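Exopolyphosphatase (Aquifex aeolicus, PDB 1T6C) probably hydrolyses phosphoanhydride bonds of polyphosphate or guanosine pentaphosphate, as a calcium-binding member of the actin-like Ppx/GppA phosphatase family. Local coordinates at residues 203-209 with 288-294; 239-245 with 282-286. All blocks are in the same frame, centred on the assembly; numbering follows the deposited sequence. Where two conformers were deposited one is given.

Interaction 1 of 2, residues 203-209 with 288-294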
loop_
_atom_site.group_PDB
_atom_site.type_symbol
_atom_site.label_atom_id
_atom_site.label_comp_id
_atom_site.label_asym_id
_atom_site.label_seq_id
_atom_site.Cartn_x
_atom_site.Cartn_y
_atom_site.Cartn_z
ATOM N N LYS A 203 -10.906 7.329 15.351
ATOM C CA LYS A 203 -11.338 8.707 15.103
ATOM C C LYS A 203 -10.533 9.683 15.961
ATOM O O LYS A 203 -10.400 9.493 17.158
ATOM C CB LYS A 203 -12.835 8.872 15.426
ATOM C CG LYS A 203 -13.260 10.326 15.604
ATOM C CD LYS A 203 -14.764 10.462 15.668
ATOM C CE LYS A 203 -15.197 11.888 15.389
ATOM N NZ LYS A 203 -16.653 12.035 15.627
ATOM N N LYS A 204 -10.017 10.724 15.319
ATOM C CA LYS A 204 -9.301 11.821 15.952
ATOM C C LYS A 204 -9.576 13.085 15.095
ATOM O O LYS A 204 -9.808 12.994 13.870
ATOM C CB LYS A 204 -7.781 11.537 15.989
ATOM C CG LYS A 204 -7.353 10.420 16.890
ATOM C CD LYS A 204 -5.837 10.282 16.892
ATOM C CE LYS A 204 -5.348 9.018 17.580
ATOM N NZ LYS A 204 -6.320 8.298 18.471
ATOM N N PRO A 205 -9.564 14.274 15.700
ATOM C CA PRO A 205 -9.644 15.491 14.897
ATOM C C PRO A 205 -8.413 15.649 14.005
ATOM O O PRO A 205 -7.293 15.601 14.494
ATOM C CB PRO A 205 -9.681 16.614 15.943
ATOM C CG PRO A 205 -10.024 15.944 17.201
ATOM C CD PRO A 205 -9.455 14.584 17.137
ATOM N N VAL A 206 -8.631 15.845 12.712
ATOM C CA VAL A 206 -7.524 16.103 11.794
ATOM C C VAL A 206 -7.872 17.203 10.808
ATOM O O VAL A 206 -9.046 17.508 10.599
ATOM C CB VAL A 206 -7.125 14.821 11.013
ATOM C CG1 VAL A 206 -6.719 13.754 11.992
ATOM C CG2 VAL A 206 -8.253 14.374 10.138
ATOM N N ASP A 207 -6.841 17.835 10.258
ATOM C CA ASP A 207 -6.997 18.843 9.230
ATOM C C ASP A 207 -7.029 18.222 7.848
ATOM O O ASP A 207 -7.743 18.693 6.988
ATOM C CB ASP A 207 -5.852 19.840 9.270
ATOM C CG ASP A 207 -5.878 20.682 10.520
ATOM O OD1 ASP A 207 -6.930 21.331 10.722
ATOM O OD2 ASP A 207 -4.958 20.672 11.363
ATOM N N THR A 208 -6.194 17.201 7.611
ATOM C CA THR A 208 -5.996 16.661 6.275
ATOM C C THR A 208 -5.949 15.137 6.360
ATOM O O THR A 208 -5.180 14.586 7.128
ATOM C CB THR A 208 -4.651 17.124 5.673
ATOM O OG1 THR A 208 -4.540 18.556 5.703
ATOM C CG2 THR A 208 -4.526 16.708 4.175
ATOM N N ILE A 209 -6.753 14.494 5.531
ATOM C CA ILE A 209 -6.689 13.058 5.294
ATOM C C ILE A 209 -6.062 12.799 3.941
ATOM O O ILE A 209 -6.468 13.368 2.933
ATOM C CB ILE A 209 -8.083 12.421 5.364
ATOM C CG1 ILE A 209 -8.633 12.552 6.790
ATOM C CG2 ILE A 209 -7.994 10.961 4.951
ATOM C CD1 ILE A 209 -10.046 12.035 6.959
ATOM N N PHE A 288 -14.539 10.411 10.534
ATOM C CA PHE A 288 -13.639 11.502 10.874
ATOM C C PHE A 288 -14.282 12.875 10.665
ATOM O O PHE A 288 -13.669 13.894 10.936
ATOM C CB PHE A 288 -12.380 11.408 10.035
ATOM C CG PHE A 288 -11.374 10.456 10.565
ATOM C CD1 PHE A 288 -11.545 9.078 10.413
ATOM C CD2 PHE A 288 -10.252 10.922 11.222
ATOM C CE1 PHE A 288 -10.578 8.168 10.903
ATOM C CE2 PHE A 288 -9.300 10.027 11.693
ATOM C CZ PHE A 288 -9.471 8.665 11.531
ATOM N N GLU A 289 -15.490 12.878 10.125
ATOM C CA GLU A 289 -16.247 14.094 9.834
ATOM C C GLU A 289 -15.491 15.035 8.895
ATOM O O GLU A 289 -15.423 16.243 9.109
ATOM C CB GLU A 289 -16.681 14.754 11.140
ATOM C CG GLU A 289 -17.564 13.879 12.018
ATOM C CD GLU A 289 -17.915 14.606 13.307
ATOM O OE1 GLU A 289 -18.710 15.556 13.227
ATOM O OE2 GLU A 289 -17.371 14.251 14.380
ATOM N N LYS A 290 -14.887 14.449 7.839
ATOM C CA LYS A 290 -14.144 15.214 6.853
ATOM C C LYS A 290 -14.785 15.075 5.490
ATOM O O LYS A 290 -15.237 14.006 5.103
ATOM C CB LYS A 290 -12.670 14.765 6.816
ATOM C CG LYS A 290 -11.959 14.903 8.157
ATOM C CD LYS A 290 -11.529 16.374 8.410
ATOM C CE LYS A 290 -10.338 16.753 7.513
ATOM N NZ LYS A 290 -10.591 17.892 6.578
ATOM N N ASP A 291 -14.827 16.161 4.742
ATOM C CA ASP A 291 -15.555 16.131 3.498
ATOM C C ASP A 291 -14.723 15.635 2.320
ATOM O O ASP A 291 -15.265 15.427 1.251
ATOM C CB ASP A 291 -16.097 17.505 3.164
ATOM C CG ASP A 291 -17.245 17.920 4.069
ATOM O OD1 ASP A 291 -17.980 17.055 4.624
ATOM O OD2 ASP A 291 -17.457 19.121 4.269
ATOM N N CYS A 292 -13.414 15.505 2.499
ATOM C CA CYS A 292 -12.562 15.077 1.382
ATOM C C CYS A 292 -11.229 14.536 1.857
ATOM O O CYS A 292 -10.822 14.727 3.013
ATOM C CB CYS A 292 -12.320 16.210 0.408
ATOM S SG CYS A 292 -11.241 17.477 1.054
ATOM N N LEU A 293 -10.546 13.882 0.932
ATOM C CA LEU A 293 -9.195 13.442 1.133
ATOM C C LEU A 293 -8.368 13.763 -0.111
ATOM O O LEU A 293 -8.923 14.056 -1.174
ATOM C CB LEU A 293 -9.129 11.955 1.443
ATOM C CG LEU A 293 -9.698 10.975 0.414
ATOM C CD1 LEU A 293 -8.786 10.777 -0.808
ATOM C CD2 LEU A 293 -9.977 9.618 1.102
ATOM N N ILE A 294 -7.061 13.722 0.051
ATOM C CA ILE A 294 -6.091 13.895 -1.019
ATOM C C ILE A 294 -5.482 12.531 -1.332
ATOM O O ILE A 294 -5.180 11.780 -0.423
ATOM C CB ILE A 294 -4.960 14.908 -0.589
ATOM C CG1 ILE A 294 -5.571 16.203 -0.061
ATOM C CG2 ILE A 294 -4.026 15.229 -1.768
ATOM C CD1 ILE A 294 -4.553 17.179 0.526
HETATM O O HOH W 1 -11.330 14.507 11.993
HETATM O O HOH W 2 -8.687 16.084 4.073
#
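Parallel strands 208-212 and 292-296 of the actin-like fold begin to pair here, and the loops leading into them pack together. Ile294 N donates to Ile209 O at 3.0 Å, nearly straight at 166° and in the carbonyl plane. Ile209 N, in turn, reaches Cys292 O through a water, with no direct bond. Ile209 CG2 lies against Leu293 CB, while Ile209 CD1 reaches Lys290 CG at 3.6 Å and also touches Phe288 CB. In one of its two conformers, the Lys290 chain folds back through chi2 -79° and chi3 -73°. That bend brings Lys290 NZ to 3.0 Å from Asp207 O, above the carbonyl plane. Farther out, Lys203 CA sits over one face of the Phe288 ring, 4.2 Å from its centroid, in a CH-pi contact. Val206 CG2 meets the same ring at CD2. A second water ties Lys204 O and Val206 N to Phe288 O, near the helix end. Glu289 follows with positive phi in a Schellman motif. Lys203 also has two conformers; in one, its extended chain carries Lys203 NZ to Glu289 OE2 at 2.6 Å, a salt bridge on the anti side of the carboxylate. Around the contact, Phe288 also packs on Tyr152 and Phe154 of strand 149-156. Strand 208-212 pairs on with strand 139-146, and strand 292-296 with strand 238-240.

Interaction 2 of 2, residues 239-245 with 282-286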
loop_
_atom_site.group_PDB
_atom_site.type_symbol
_atom_site.label_atom_id
_atom_site.label_comp_id
_atom_site.label_asym_id
_atom_site.label_seq_id
_atom_site.Cartn_x
_atom_site.Cartn_y
_atom_site.Cartn_z
ATOM N N LEU A 239 -10.558 13.807 -3.563
ATOM C CA LEU A 239 -11.825 13.102 -3.687
ATOM C C LEU A 239 -12.704 13.471 -2.508
ATOM O O LEU A 239 -12.285 13.358 -1.347
ATOM C CB LEU A 239 -11.605 11.589 -3.702
ATOM C CG LEU A 239 -10.964 11.031 -4.982
ATOM C CD1 LEU A 239 -10.616 9.547 -4.796
ATOM C CD2 LEU A 239 -11.829 11.203 -6.165
ATOM N N THR A 240 -13.931 13.896 -2.805
ATOM C CA THR A 240 -14.854 14.268 -1.748
ATOM C C THR A 240 -15.628 13.066 -1.296
ATOM O O THR A 240 -15.733 12.090 -2.022
ATOM C CB THR A 240 -15.857 15.356 -2.218
ATOM O OG1 THR A 240 -16.685 14.825 -3.240
ATOM C CG2 THR A 240 -15.163 16.502 -2.865
ATOM N N TYR A 241 -16.266 13.174 -0.139
ATOM C CA TYR A 241 -17.196 12.159 0.340
ATOM C C TYR A 241 -18.227 11.885 -0.770
ATOM O O TYR A 241 -18.514 10.735 -1.093
ATOM C CB TYR A 241 -17.884 12.620 1.637
ATOM C CG TYR A 241 -18.869 11.590 2.122
ATOM C CD1 TYR A 241 -18.478 10.590 2.988
ATOM C CD2 TYR A 241 -20.198 11.589 1.662
ATOM C CE1 TYR A 241 -19.407 9.599 3.415
ATOM C CE2 TYR A 241 -21.105 10.630 2.084
ATOM C CZ TYR A 241 -20.701 9.635 2.950
ATOM O OH TYR A 241 -21.619 8.688 3.331
ATOM N N GLY A 242 -18.838 12.950 -1.313
ATOM C CA GLY A 242 -19.826 12.787 -2.372
ATOM C C GLY A 242 -19.350 12.010 -3.590
ATOM O O GLY A 242 -20.091 11.199 -4.135
ATOM N N GLN A 243 -18.118 12.272 -4.020
ATOM C CA GLN A 243 -17.540 11.578 -5.175
ATOM C C GLN A 243 -17.332 10.086 -4.851
ATOM O O GLN A 243 -17.673 9.201 -5.664
ATOM C CB GLN A 243 -16.216 12.199 -5.574
ATOM C CG GLN A 243 -16.356 13.513 -6.374
ATOM C CD GLN A 243 -15.021 14.279 -6.522
ATOM O OE1 GLN A 243 -14.250 14.364 -5.602
ATOM N NE2 GLN A 243 -14.750 14.808 -7.716
ATOM N N ILE A 244 -16.826 9.820 -3.649
ATOM C CA ILE A 244 -16.559 8.443 -3.237
ATOM C C ILE A 244 -17.881 7.714 -3.064
ATOM O O ILE A 244 -18.014 6.569 -3.457
ATOM C CB ILE A 244 -15.685 8.409 -1.973
ATOM C CG1 ILE A 244 -14.315 9.045 -2.255
ATOM C CG2 ILE A 244 -15.486 6.964 -1.485
ATOM C CD1 ILE A 244 -13.442 9.159 -1.049
ATOM N N LYS A 245 -18.885 8.364 -2.482
ATOM C CA LYS A 245 -20.208 7.739 -2.318
ATOM C C LYS A 245 -20.803 7.334 -3.668
ATOM O O LYS A 245 -21.331 6.225 -3.833
ATOM C CB LYS A 245 -21.188 8.672 -1.580
ATOM C CG LYS A 245 -22.516 7.994 -1.270
ATOM C CD LYS A 245 -23.572 8.915 -0.717
ATOM C CE LYS A 245 -24.909 8.187 -0.548
ATOM N NZ LYS A 245 -25.559 7.846 -1.847
ATOM N N LEU A 282 -14.947 5.565 2.324
ATOM C CA LEU A 282 -16.214 6.324 2.473
ATOM C C LEU A 282 -16.537 6.433 3.968
ATOM O O LEU A 282 -16.784 7.538 4.499
ATOM C CB LEU A 282 -17.329 5.612 1.694
ATOM C CG LEU A 282 -18.671 6.336 1.699
ATOM C CD1 LEU A 282 -18.562 7.621 0.864
ATOM C CD2 LEU A 282 -19.721 5.362 1.163
ATOM N N LYS A 283 -16.540 5.298 4.670
ATOM C CA LYS A 283 -16.799 5.290 6.104
ATOM C C LYS A 283 -15.740 6.075 6.890
ATOM O O LYS A 283 -16.056 6.727 7.880
ATOM C CB LYS A 283 -17.013 3.853 6.642
ATOM C CG LYS A 283 -17.385 3.757 8.120
ATOM C CD LYS A 283 -18.708 4.431 8.509
ATOM C CE LYS A 283 -19.926 3.713 7.956
ATOM N NZ LYS A 283 -21.195 4.289 8.590
ATOM N N THR A 284 -14.492 6.059 6.437
ATOM C CA THR A 284 -13.436 6.816 7.099
ATOM C C THR A 284 -13.784 8.313 7.081
ATOM O O THR A 284 -13.711 8.986 8.106
ATOM C CB THR A 284 -12.084 6.584 6.403
ATOM O OG1 THR A 284 -11.630 5.244 6.693
ATOM C CG2 THR A 284 -11.019 7.502 6.947
ATOM N N LEU A 285 -14.141 8.829 5.919
ATOM C CA LEU A 285 -14.512 10.246 5.820
ATOM C C LEU A 285 -15.725 10.580 6.714
ATOM O O LEU A 285 -15.720 11.611 7.408
ATOM C CB LEU A 285 -14.784 10.658 4.382
ATOM C CG LEU A 285 -13.532 10.755 3.513
ATOM C CD1 LEU A 285 -13.915 11.221 2.127
ATOM C CD2 LEU A 285 -12.499 11.682 4.090
ATOM N N GLU A 286 -16.717 9.707 6.730
ATOM C CA GLU A 286 -17.900 9.926 7.590
ATOM C C GLU A 286 -17.507 9.978 9.070
ATOM O O GLU A 286 -17.885 10.891 9.834
ATOM C CB GLU A 286 -18.945 8.835 7.333
ATOM C CG GLU A 286 -20.210 9.009 8.159
ATOM C CD GLU A 286 -21.219 7.886 8.047
ATOM O OE1 GLU A 286 -21.025 6.937 7.285
ATOM O OE2 GLU A 286 -22.241 7.975 8.760
HETATM O O HOH W 3 -20.526 6.461 4.755
#
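Leu282 presses CD1 onto one face of the Tyr241 ring, only 3.6 Å from its centroid and 23° off the normal. This CH-pi contact belongs to an antiparallel pair of helices, 241-251 and 274-288, in the actin-like fold. Their short segments pass 9.8 Å apart with 152° between their directions. The Tyr241 side chain leaves its helix with CG anti to the backbone N (chi1 179°), which carries the ring across Leu282. Tyr241 CE1 comes to 3.3 Å from Leu282 CD1, off centre toward the rim. Leu285 CB meets the ring at its edge, in plane, and Glu286 CB also touches CE1. Deeper in, Ile244 CG2 lies 3.9 Å from Leu282 CB, the two side chains running past each other in opposite directions. Ile244 CD1 meets Leu285 CD1, here with the side chains nearly at right angles. Lys245 CB adds a contact to Leu282 CD1; its NZ pairs with Asp249. An alanine in place of Tyr241 is likely to leave Leu282 CD1 without its aromatic cover and a water held by Glu286 without the tyrosine hydroxyl. No direct hydrogen bond joins the two segments. A capping box starts helix 241-251: Gln243 N donates to Thr240 OG1, and Thr240 N to Gln243 OE1. At the outer end, that water bridges the helices, 2.9 Å from Tyr241 OH, and donates to Glu286 OE1 at 2.6 Å.

Overall arrangement
Helix 274-288 runs through both contacts: interaction 2 uses its last turns, and interaction 1 takes its end and the strand that follows. Both segments of interaction 2 fall between those of interaction 1 in the sequence. The two contacts meet at one sheet, where strands 292-296 and 238-240 are antiparallel neighbours; Leu239 N lies 2.9 Å from Leu293 O. Each contact is partly buried. Interaction 1 mixes a strand pair, bridging waters and a surface salt bridge round a buried Ile209 and Phe288. Interaction 2 is mainly apolar between helices, with buried leucines and isoleucine inside and a water bridge at the rim.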